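Local coordinates for uncharacterized protein from DUF35 family (Sulfolobus solfataricus, PDB 3IRB) that is of unknown function but may bind acyl-CoA, and joins a zinc ribbon to an OB-fold, at residues A[15-20]-A[118-123]. Numbering follows the deposited sequence.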
# COMPACT_ATOMS: atom_id res chain seq x y z
N ARG A 15 -8.34 -13.84 5.94
CA ARG A 15 -6.95 -13.88 6.40
C ARG A 15 -6.19 -12.66 5.90
O ARG A 15 -5.42 -12.04 6.65
CB ARG A 15 -6.24 -15.15 5.94
CG ARG A 15 -4.79 -15.35 6.47
CD ARG A 15 -3.66 -15.09 5.41
NE ARG A 15 -2.31 -15.07 6.02
CZ ARG A 15 -1.27 -14.35 5.56
NH1 ARG A 15 -1.41 -13.57 4.50
NH2 ARG A 15 -0.09 -14.38 6.19
N TRP A 16 -6.35 -12.36 4.61
CA TRP A 16 -5.63 -11.23 4.02
C TRP A 16 -6.16 -9.91 4.64
O TRP A 16 -5.40 -8.98 4.89
CB TRP A 16 -5.66 -11.22 2.48
CG TRP A 16 -4.62 -12.14 1.87
CD1 TRP A 16 -4.83 -13.32 1.24
CD2 TRP A 16 -3.20 -11.94 1.90
NE1 TRP A 16 -3.63 -13.89 0.89
CE2 TRP A 16 -2.62 -13.05 1.26
CE3 TRP A 16 -2.37 -10.93 2.41
CZ2 TRP A 16 -1.24 -13.18 1.11
CZ3 TRP A 16 -0.99 -11.06 2.25
CH2 TRP A 16 -0.44 -12.17 1.60
N TYR A 17 -7.46 -9.84 4.87
CA TYR A 17 -8.01 -8.66 5.55
C TYR A 17 -7.32 -8.48 6.93
O TYR A 17 -6.90 -7.39 7.29
CB TYR A 17 -9.52 -8.78 5.70
CG TYR A 17 -10.12 -7.66 6.49
CD1 TYR A 17 -10.22 -6.38 5.93
CD2 TYR A 17 -10.55 -7.85 7.78
CE1 TYR A 17 -10.76 -5.33 6.66
CE2 TYR A 17 -11.10 -6.81 8.51
CZ TYR A 17 -11.20 -5.56 7.94
OH TYR A 17 -11.73 -4.52 8.67
N ASP A 18 -7.20 -9.57 7.65
CA ASP A 18 -6.58 -9.54 8.99
C ASP A 18 -5.15 -9.03 8.97
O ASP A 18 -4.80 -8.20 9.79
CB ASP A 18 -6.65 -10.93 9.62
CG ASP A 18 -8.02 -11.28 10.09
OD1 ASP A 18 -8.87 -10.37 10.21
OD2 ASP A 18 -8.23 -12.47 10.35
N VAL A 19 -4.35 -9.53 8.04
CA VAL A 19 -2.97 -9.11 7.89
C VAL A 19 -2.89 -7.62 7.55
O VAL A 19 -2.11 -6.88 8.15
CB VAL A 19 -2.25 -9.93 6.78
CG1 VAL A 19 -0.92 -9.25 6.36
CG2 VAL A 19 -2.04 -11.36 7.23
N MSE A 20 -3.75 -7.18 6.63
CA MSE A 20 -3.75 -5.77 6.22
C MSE A 20 -4.22 -4.87 7.36
O MSE A 20 -3.70 -3.77 7.54
CB MSE A 20 -4.62 -5.57 4.97
CG MSE A 20 -4.07 -6.37 3.76
SE MSE A 20 -5.41 -6.90 2.42
CE MSE A 20 -4.60 -5.61 1.26
N LEU A 118 0.47 -2.72 0.45
CA LEU A 118 -0.26 -3.98 0.26
C LEU A 118 -1.72 -3.64 0.01
O LEU A 118 -2.37 -3.08 0.89
CB LEU A 118 -0.09 -4.87 1.49
CG LEU A 118 -0.49 -6.33 1.41
CD1 LEU A 118 0.27 -7.07 0.29
CD2 LEU A 118 -0.25 -6.97 2.78
N CYS A 119 -2.21 -3.97 -1.18
CA CYS A 119 -3.49 -3.52 -1.68
C CYS A 119 -4.28 -4.66 -2.26
O CYS A 119 -3.73 -5.69 -2.66
CB CYS A 119 -3.28 -2.49 -2.82
SG CYS A 119 -2.39 -1.00 -2.40
N TYR A 120 -5.59 -4.45 -2.34
CA TYR A 120 -6.44 -5.20 -3.23
C TYR A 120 -6.36 -4.63 -4.63
O TYR A 120 -6.39 -3.41 -4.82
CB TYR A 120 -7.89 -5.06 -2.79
CG TYR A 120 -8.20 -5.67 -1.46
CD1 TYR A 120 -8.08 -7.05 -1.27
CD2 TYR A 120 -8.65 -4.89 -0.42
CE1 TYR A 120 -8.41 -7.62 -0.05
CE2 TYR A 120 -8.99 -5.44 0.78
CZ TYR A 120 -8.87 -6.79 0.98
OH TYR A 120 -9.23 -7.29 2.19
N ALA A 121 -6.28 -5.52 -5.62
CA ALA A 121 -6.21 -5.11 -7.03
C ALA A 121 -7.25 -5.90 -7.81
O ALA A 121 -7.52 -7.06 -7.48
CB ALA A 121 -4.79 -5.35 -7.61
N GLU A 122 -7.86 -5.27 -8.80
CA GLU A 122 -8.77 -5.95 -9.70
C GLU A 122 -8.52 -5.44 -11.12
O GLU A 122 -7.94 -4.39 -11.32
CB GLU A 122 -10.24 -5.82 -9.26
CG GLU A 122 -10.52 -6.60 -7.94
CD GLU A 122 -11.98 -6.89 -7.63
OE1 GLU A 122 -12.83 -6.86 -8.55
OE2 GLU A 122 -12.27 -7.14 -6.42
N GLY A 123 -8.90 -6.27 -12.10
CA GLY A 123 -8.73 -6.00 -13.49
C GLY A 123 -7.75 -6.95 -14.18
O GLY A 123 -7.57 -8.10 -13.77
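Met-20 and Tyr-120 form a Met-aromatic contact where the N-terminal helix 12-28 packs on strand 114-123 of the OB-fold domain. Met-20 is a selenomethionine, and its long, unbranched, polarisable side chain spans the space between short segments whose axes approach to 9.9 Å, their N-to-C directions 144° apart. The selenium lies over one face of the Tyr-120 ring, 3.7 Å from SE to CZ and displaced toward the hydroxyl end. The bend at chi3 (109°) carries the methyl on, toward the strand, over the middle of the same ring, giving a CH-pi contact with CE of Met-20 4.2 Å from the centroid of Tyr-120. That methyl also meets the strand backbone, with CE of Met-20 3.4 Å from O of Leu-118.

A second group of contacts is apolar. One methyl of Leu-118, CD2, serves three helix side chains: CG of Met-20 lies 4.0 Å from it, with CZ3 of Trp-16 and CG1 of Val-19 slightly farther off. A branched leucine suits this place because a single compact methyl can fill the angle between an indole and two aliphatic chains. Trp-16 is broad enough to reach Ile-105 on strand 98-109 as well, while Pro-139 touches both Met-20 and Tyr-120.

No hydrogen bond links the two segments, and the Tyr-120 hydroxyl meets residues 15-20 without one. A tyrosine suits position 120 because its flat ring offers Met-20 a face while its length brings OH to Tyr-17. An alanine in place of Tyr-120 would probably leave the selenium and methyl of Met-20 without their aromatic face and open a gap at the edge of the Tyr-17 ring. Chi1 of -66° sets CG of Tyr-120 beside its backbone N; from there the ring extends to the helix, its OH at the edge of the Tyr-17 ring, 3.8 Å from CB of Tyr-17.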